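Local coordinates for protein phosphonomutase (Burkholderia cenocepacia J2315, PDB 4MG4) that belongs to the phosphoenolpyruvate phosphomutase family and folds as a TIM-type barrel of eight parallel strands, present as two chains in the assembly, at residues A45-L50 and T85-T90; A139-A144 and A190-L195; N158-V163 and F196-R201. All coordinates share one frame; numbering follows the deposited sequence.

Interaction 1: residues A45-L50 and T85-T90; sequences AGAVAL and TDLPVT
Adjacent parallel strands of a TIM-type beta/alpha barrel begin side by side here: Leu50 opens strand 50-52 and Val89 opens strand 89-92, the two forming a parallel bridge. Two backbone bonds hold it. Leu50 N gives its hydrogen almost straight (173°) to Pro88 O at 2.9 Å, and Thr90 N returns a bond to Leu50 O, so Leu50 is gripped at both N-H and carbonyl. Val89 CA also approaches Leu50 O in a CA-H...O contact. On the face shared by the Leu50 and Val89 side chains, Leu50 CB lies 4.2 Å from Val89 CG2, and Leu78, Ile81 and Val82 of helix 71-84 pack on Val89 from outside the barrel. Leu50 CG, anti to the carbonyl carbon (chi1 -56°), carries its two methyls back to the loop before strand 89-92, where the side chain crosses that of Leu87 at about a right angle, Leu50 CD2 lying 3.9 Å from Leu87 CD1. Leu87 CD1 also reaches Ala47 O at 3.4 Å, tying the loop after helix 36-44 to the neighbouring one. Leu50 meets Thr85 tip to tip, CD1 3.8 Å from OG1; that hydroxyl oxygen accepts a bond from Leu87 N at 3.0 Å, closing an ST turn.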
# COMPACT_ATOMS: atom_id res chain seq x y z
N ALA A 45 15.67 3.14 5.14
CA ALA A 45 15.83 4.39 5.85
C ALA A 45 16.48 4.26 7.25
O ALA A 45 16.64 5.26 7.95
CB ALA A 45 14.49 5.06 5.98
N GLY A 46 16.82 3.03 7.63
CA GLY A 46 17.66 2.76 8.80
C GLY A 46 16.96 2.19 9.99
O GLY A 46 17.52 2.13 11.09
N ALA A 47 15.72 1.75 9.82
CA ALA A 47 15.02 1.17 10.96
C ALA A 47 15.72 -0.06 11.46
O ALA A 47 16.38 -0.78 10.68
CB ALA A 47 13.62 0.81 10.59
N VAL A 48 15.56 -0.33 12.75
CA VAL A 48 16.20 -1.50 13.36
C VAL A 48 15.24 -2.70 13.53
O VAL A 48 15.66 -3.83 13.77
CB VAL A 48 16.85 -1.13 14.71
CG1 VAL A 48 17.99 -0.15 14.44
CG2 VAL A 48 15.86 -0.50 15.66
N ALA A 49 13.96 -2.42 13.38
CA ALA A 49 12.93 -3.43 13.39
C ALA A 49 11.73 -2.83 12.68
O ALA A 49 11.66 -1.60 12.55
CB ALA A 49 12.57 -3.77 14.81
N LEU A 50 10.79 -3.67 12.27
CA LEU A 50 9.51 -3.24 11.69
C LEU A 50 8.31 -3.72 12.52
O LEU A 50 8.34 -4.80 13.12
CB LEU A 50 9.33 -3.83 10.30
CG LEU A 50 10.49 -3.48 9.32
CD1 LEU A 50 10.22 -4.22 8.04
CD2 LEU A 50 10.72 -1.99 9.11
N THR A 85 12.39 -7.99 4.05
CA THR A 85 13.61 -7.49 4.69
C THR A 85 14.11 -8.54 5.68
O THR A 85 13.39 -9.50 6.03
CB THR A 85 13.46 -6.10 5.35
OG1 THR A 85 13.18 -6.24 6.76
CG2 THR A 85 12.45 -5.14 4.64
N ASP A 86 15.36 -8.31 6.13
CA ASP A 86 16.01 -9.15 7.12
C ASP A 86 15.77 -8.66 8.57
O ASP A 86 16.30 -9.24 9.56
CB ASP A 86 17.54 -9.15 6.85
CG ASP A 86 17.88 -9.88 5.55
OD1 ASP A 86 17.24 -10.92 5.30
OD2 ASP A 86 18.74 -9.41 4.78
N LEU A 87 14.98 -7.61 8.73
CA LEU A 87 14.71 -7.09 10.06
C LEU A 87 13.72 -7.92 10.84
O LEU A 87 12.84 -8.60 10.26
CB LEU A 87 14.21 -5.65 10.03
CG LEU A 87 15.11 -4.55 9.39
CD1 LEU A 87 14.44 -3.21 9.38
CD2 LEU A 87 16.42 -4.48 10.20
N PRO A 88 13.82 -7.91 12.17
CA PRO A 88 12.74 -8.47 12.98
C PRO A 88 11.43 -7.72 12.77
O PRO A 88 11.45 -6.49 12.72
CB PRO A 88 13.22 -8.25 14.43
CG PRO A 88 14.65 -7.85 14.32
CD PRO A 88 14.80 -7.20 13.00
N VAL A 89 10.33 -8.49 12.67
CA VAL A 89 9.01 -7.92 12.40
C VAL A 89 8.08 -8.32 13.53
O VAL A 89 7.94 -9.54 13.82
CB VAL A 89 8.40 -8.43 11.06
CG1 VAL A 89 6.98 -7.90 10.87
CG2 VAL A 89 9.31 -8.01 9.92
N THR A 90 7.38 -7.33 14.10
CA THR A 90 6.31 -7.57 15.07
C THR A 90 4.99 -7.24 14.44
O THR A 90 4.91 -6.29 13.60
CB THR A 90 6.56 -6.78 16.36
OG1 THR A 90 5.60 -7.16 17.36
CG2 THR A 90 6.63 -5.29 16.13

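Interaction 2: residues A139-A144 and A190-L195; sequences ARIAAA and AGADGL
Ile141 and Ala142, on one turn of helix 134-150, receive the small residues Ala190 and Ala192 where the chain runs from helix 174-190 towards strand 194-196. The apolar contacts centre on one methyl group. Ile141 CG2, anti to the backbone N, lies 3.9 Å from Ala190 CB and 4.1 Å from Ala192 CB, and thus touches the methyls on both sides of Gly191. It also closes to 3.6 Å on Ala192 N. One residue along the helix, Ala142 CB meets Ala190 CB at 4.1 Å, a methyl-to-methyl contact where the CA atoms of Ala142 and Ala190 come within 4.7 Å.

Polar contact between the segments is slight, with no conventional hydrogen bond joining them. Ala142 CA directs its hydrogen at Ala190 O in a CA-H...O contact of 3.3 Å, with an angle of 143° at the hydrogen. Stronger ties lie just beyond: Arg145, further along helix 134-150, donates from NH1 to Gly191 O and forms a salt bridge with Asp193 OD2.

The backbone explains how the chain turns away. Gly191, with phi 114°, ends helix 174-190 in a Schellman motif, after which the chain heads for its strand. Two consecutive outer helices meeting at such a turn, with Ala159 of strand 156-160 beneath Ile141 and Ala192, is the alpha-on-beta layering of a TIM-type barrel.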
# COMPACT_ATOMS: atom_id res chain seq x y z
N ALA A 139 -5.90 -14.31 30.57
CA ALA A 139 -6.00 -15.64 30.06
C ALA A 139 -5.65 -15.75 28.56
O ALA A 139 -5.07 -16.78 28.13
CB ALA A 139 -7.39 -16.22 30.33
N ARG A 140 -6.01 -14.71 27.81
CA ARG A 140 -5.68 -14.64 26.36
C ARG A 140 -4.15 -14.47 26.22
O ARG A 140 -3.52 -15.15 25.40
CB ARG A 140 -6.50 -13.55 25.71
CG ARG A 140 -8.00 -13.77 25.83
CD ARG A 140 -8.84 -12.56 25.53
NE ARG A 140 -8.84 -12.23 24.13
CZ ARG A 140 -9.62 -12.79 23.20
NH1 ARG A 140 -10.47 -13.77 23.51
NH2 ARG A 140 -9.54 -12.35 21.94
N ILE A 141 -3.54 -13.65 27.08
CA ILE A 141 -2.07 -13.49 27.07
C ILE A 141 -1.39 -14.82 27.40
O ILE A 141 -0.43 -15.25 26.80
CB ILE A 141 -1.63 -12.39 28.03
CG1 ILE A 141 -2.04 -11.03 27.45
CG2 ILE A 141 -0.13 -12.44 28.27
CD1 ILE A 141 -2.14 -9.97 28.48
N ALA A 142 -1.93 -15.51 28.40
CA ALA A 142 -1.32 -16.78 28.80
C ALA A 142 -1.39 -17.81 27.72
O ALA A 142 -0.42 -18.54 27.49
CB ALA A 142 -1.98 -17.29 30.08
N ALA A 143 -2.52 -17.87 27.01
CA ALA A 143 -2.65 -18.81 25.87
C ALA A 143 -1.64 -18.47 24.75
O ALA A 143 -1.04 -19.37 24.13
CB ALA A 143 -4.08 -18.77 25.36
N ALA A 144 -1.45 -17.19 24.50
CA ALA A 144 -0.47 -16.70 23.53
C ALA A 144 0.96 -17.12 23.95
O ALA A 144 1.76 -17.54 23.13
CB ALA A 144 -0.58 -15.16 23.38
N ALA A 190 0.93 -13.48 33.53
CA ALA A 190 0.41 -14.37 32.49
C ALA A 190 1.40 -14.61 31.34
O ALA A 190 1.17 -15.51 30.52
CB ALA A 190 -0.87 -13.77 31.90
N GLY A 191 2.49 -13.85 31.32
CA GLY A 191 3.56 -14.04 30.35
C GLY A 191 3.80 -12.94 29.33
O GLY A 191 4.60 -13.15 28.42
N ALA A 192 3.20 -11.78 29.49
CA ALA A 192 3.54 -10.66 28.60
C ALA A 192 4.99 -10.22 28.80
O ALA A 192 5.54 -10.30 29.92
CB ALA A 192 2.61 -9.48 28.83
N ASP A 193 5.60 -9.71 27.73
CA ASP A 193 6.95 -9.22 27.74
C ASP A 193 7.04 -7.69 27.79
O ASP A 193 8.06 -7.16 28.25
CB ASP A 193 7.71 -9.70 26.50
CG ASP A 193 7.74 -11.22 26.35
OD1 ASP A 193 8.53 -11.85 27.10
OD2 ASP A 193 6.94 -11.76 25.57
N GLY A 194 6.03 -7.01 27.30
CA GLY A 194 6.01 -5.56 27.30
C GLY A 194 4.61 -5.06 27.57
O GLY A 194 3.65 -5.79 27.50
N LEU A 195 4.50 -3.80 27.96
CA LEU A 195 3.20 -3.16 28.19
C LEU A 195 3.09 -1.96 27.27
O LEU A 195 3.97 -1.09 27.30
CB LEU A 195 3.11 -2.63 29.62
CG LEU A 195 1.82 -1.95 30.06
CD1 LEU A 195 0.71 -3.03 30.16
CD2 LEU A 195 2.09 -1.18 31.34

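Interaction 3: residues N158-V163 and F196-R201; sequences NARTDV and FVPGLR
Arg160 and Phe196 pair across parallel neighbouring strands at the end of the TIM-type barrel where strands 156-160 and 194-196 run out into their loops. The bridge has two backbone bonds: Phe196 N donates to Ala159 O from above the carbonyl plane, 39° out of it, whereas Thr161 N meets Phe196 O at 2.9 Å nearly in line with the carbonyl.

The Arg160 side chain runs beside that of Phe196, pointing the same way. CG lies anti to the backbone N (chi1 175°), and the chain stays extended to NE. Its CB, CG and CD run past the ring at a slant, CB at 4.0 Å from Phe196 CD2 and CG at 3.8 Å from the same atom; CD then touches both CD2 and CE2. At the tip, the guanidinium stands nearly perpendicular to the ring (85°), with NH1 4.0 Å from Phe196 CE2. Pro198 CG covers one face of the guanidinium, 3.5 Å from NE, while Pro198 CD sits over the centre of the phenyl ring, so that one proline touches both flat groups. NE points in the guanidinium plane to the syn lone pair of Asp162 OD1, a salt bridge of 2.8 Å; NH2 adds a weak bond to this oxygen. Phe165 makes a cation-pi contact with Arg160, and Ser124 OG binds the other carboxylate oxygen of Asp162.

On the far side of Phe196, Asn158 ND2 nears its CB, the amide being held by Asn120 and Asn218. Thr161, whose hydroxyl binds Asp123, packs its CG2 against Val197 CG2. Where the strands part, a single water donates to Thr161 O at 2.7 Å and to Pro198 O at 2.6 Å.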
# COMPACT_ATOMS: atom_id res chain seq x y z
N ASN A 158 3.69 -7.99 23.40
CA ASN A 158 3.53 -6.61 23.88
C ASN A 158 2.03 -6.48 24.19
O ASN A 158 1.22 -6.43 23.31
CB ASN A 158 3.96 -5.63 22.80
CG ASN A 158 4.16 -4.21 23.30
OD1 ASN A 158 4.61 -3.99 24.43
ND2 ASN A 158 3.93 -3.25 22.42
N ALA A 159 1.67 -6.47 25.49
CA ALA A 159 0.27 -6.44 25.92
C ALA A 159 -0.20 -5.01 25.95
O ALA A 159 0.34 -4.19 26.71
CB ALA A 159 0.10 -7.07 27.34
N ARG A 160 -1.14 -4.70 25.06
CA ARG A 160 -1.73 -3.39 24.97
C ARG A 160 -2.92 -3.30 25.90
O ARG A 160 -3.78 -4.19 25.92
CB ARG A 160 -2.23 -3.19 23.55
CG ARG A 160 -2.98 -1.89 23.40
CD ARG A 160 -3.29 -1.57 21.95
NE ARG A 160 -4.29 -0.52 21.88
CZ ARG A 160 -4.48 0.29 20.82
NH1 ARG A 160 -3.70 0.19 19.75
NH2 ARG A 160 -5.43 1.23 20.87
N THR A 161 -2.93 -2.28 26.72
CA THR A 161 -4.10 -2.00 27.57
C THR A 161 -4.74 -0.71 27.12
O THR A 161 -4.04 0.27 26.84
CB THR A 161 -3.81 -1.98 29.09
OG1 THR A 161 -5.05 -1.81 29.77
CG2 THR A 161 -2.84 -0.91 29.52
N ASP A 162 -6.07 -0.73 27.01
CA ASP A 162 -6.80 0.45 26.57
C ASP A 162 -7.35 1.33 27.68
O ASP A 162 -8.18 2.19 27.40
CB ASP A 162 -7.88 0.01 25.61
CG ASP A 162 -7.33 -0.33 24.23
OD1 ASP A 162 -6.22 0.07 23.85
OD2 ASP A 162 -8.06 -1.01 23.49
N VAL A 163 -6.88 1.17 28.91
CA VAL A 163 -7.39 1.97 30.04
C VAL A 163 -7.38 3.45 29.71
O VAL A 163 -8.39 4.15 29.96
CB VAL A 163 -6.60 1.71 31.35
CG1 VAL A 163 -6.99 2.69 32.47
CG2 VAL A 163 -6.86 0.29 31.80
N PHE A 196 2.02 -1.88 26.50
CA PHE A 196 1.75 -0.75 25.63
C PHE A 196 0.49 0.00 26.17
O PHE A 196 -0.58 -0.59 26.36
CB PHE A 196 1.53 -1.24 24.19
CG PHE A 196 1.16 -0.18 23.18
CD1 PHE A 196 1.69 1.11 23.25
CD2 PHE A 196 0.34 -0.50 22.13
CE1 PHE A 196 1.43 2.05 22.24
CE2 PHE A 196 0.00 0.45 21.17
CZ PHE A 196 0.55 1.73 21.24
N VAL A 197 0.66 1.30 26.46
CA VAL A 197 -0.38 2.14 27.03
C VAL A 197 -0.64 3.34 26.08
O VAL A 197 -0.18 4.45 26.34
CB VAL A 197 -0.02 2.63 28.46
CG1 VAL A 197 -1.24 3.34 29.08
CG2 VAL A 197 0.38 1.45 29.30
N PRO A 198 -1.37 3.12 24.99
CA PRO A 198 -1.72 4.24 24.12
C PRO A 198 -2.65 5.20 24.78
O PRO A 198 -3.37 4.85 25.75
CB PRO A 198 -2.38 3.54 22.92
CG PRO A 198 -2.90 2.25 23.43
CD PRO A 198 -1.87 1.84 24.44
N GLY A 199 -2.64 6.43 24.29
CA GLY A 199 -3.51 7.43 24.84
C GLY A 199 -2.99 8.14 26.04
O GLY A 199 -3.63 9.06 26.53
N LEU A 200 -1.80 7.79 26.48
CA LEU A 200 -1.17 8.37 27.62
C LEU A 200 -0.05 9.34 27.17
O LEU A 200 0.88 8.93 26.50
CB LEU A 200 -0.58 7.26 28.49
CG LEU A 200 0.11 7.75 29.75
CD1 LEU A 200 -0.86 8.56 30.63
CD2 LEU A 200 0.78 6.61 30.45
N ARG A 201 -0.20 10.62 27.53
CA ARG A 201 0.72 11.72 27.18
C ARG A 201 1.27 12.50 28.39
O ARG A 201 2.19 13.27 28.23
CB ARG A 201 -0.03 12.70 26.21
O HOH W 1 -4.31 2.93 27.31

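In the fold
All three contacts belong to one eight-stranded parallel barrel. Interaction 1 comes first in the chain, joining strands 50-52 and 89-92; interactions 2 and 3 follow with alternating segments. Their centres are 14 Å apart, and they meet directly: Gly194 O lies 2.9 Å from Ala159 N, a probable hydrogen bond between strands 194-196 and 156-160. Interaction 2 places helix 134-150 against the chain leading into strand 194-196, whose pairing with strand 156-160 interaction 3 carries on. Interaction 1 lies about 22 Å from interaction 3, centre to centre, on the opposite side of the chain's centre. Interactions 1 and 3 are two instances of parallel pairing between barrel neighbours; interaction 2 adds helix packing outside the second.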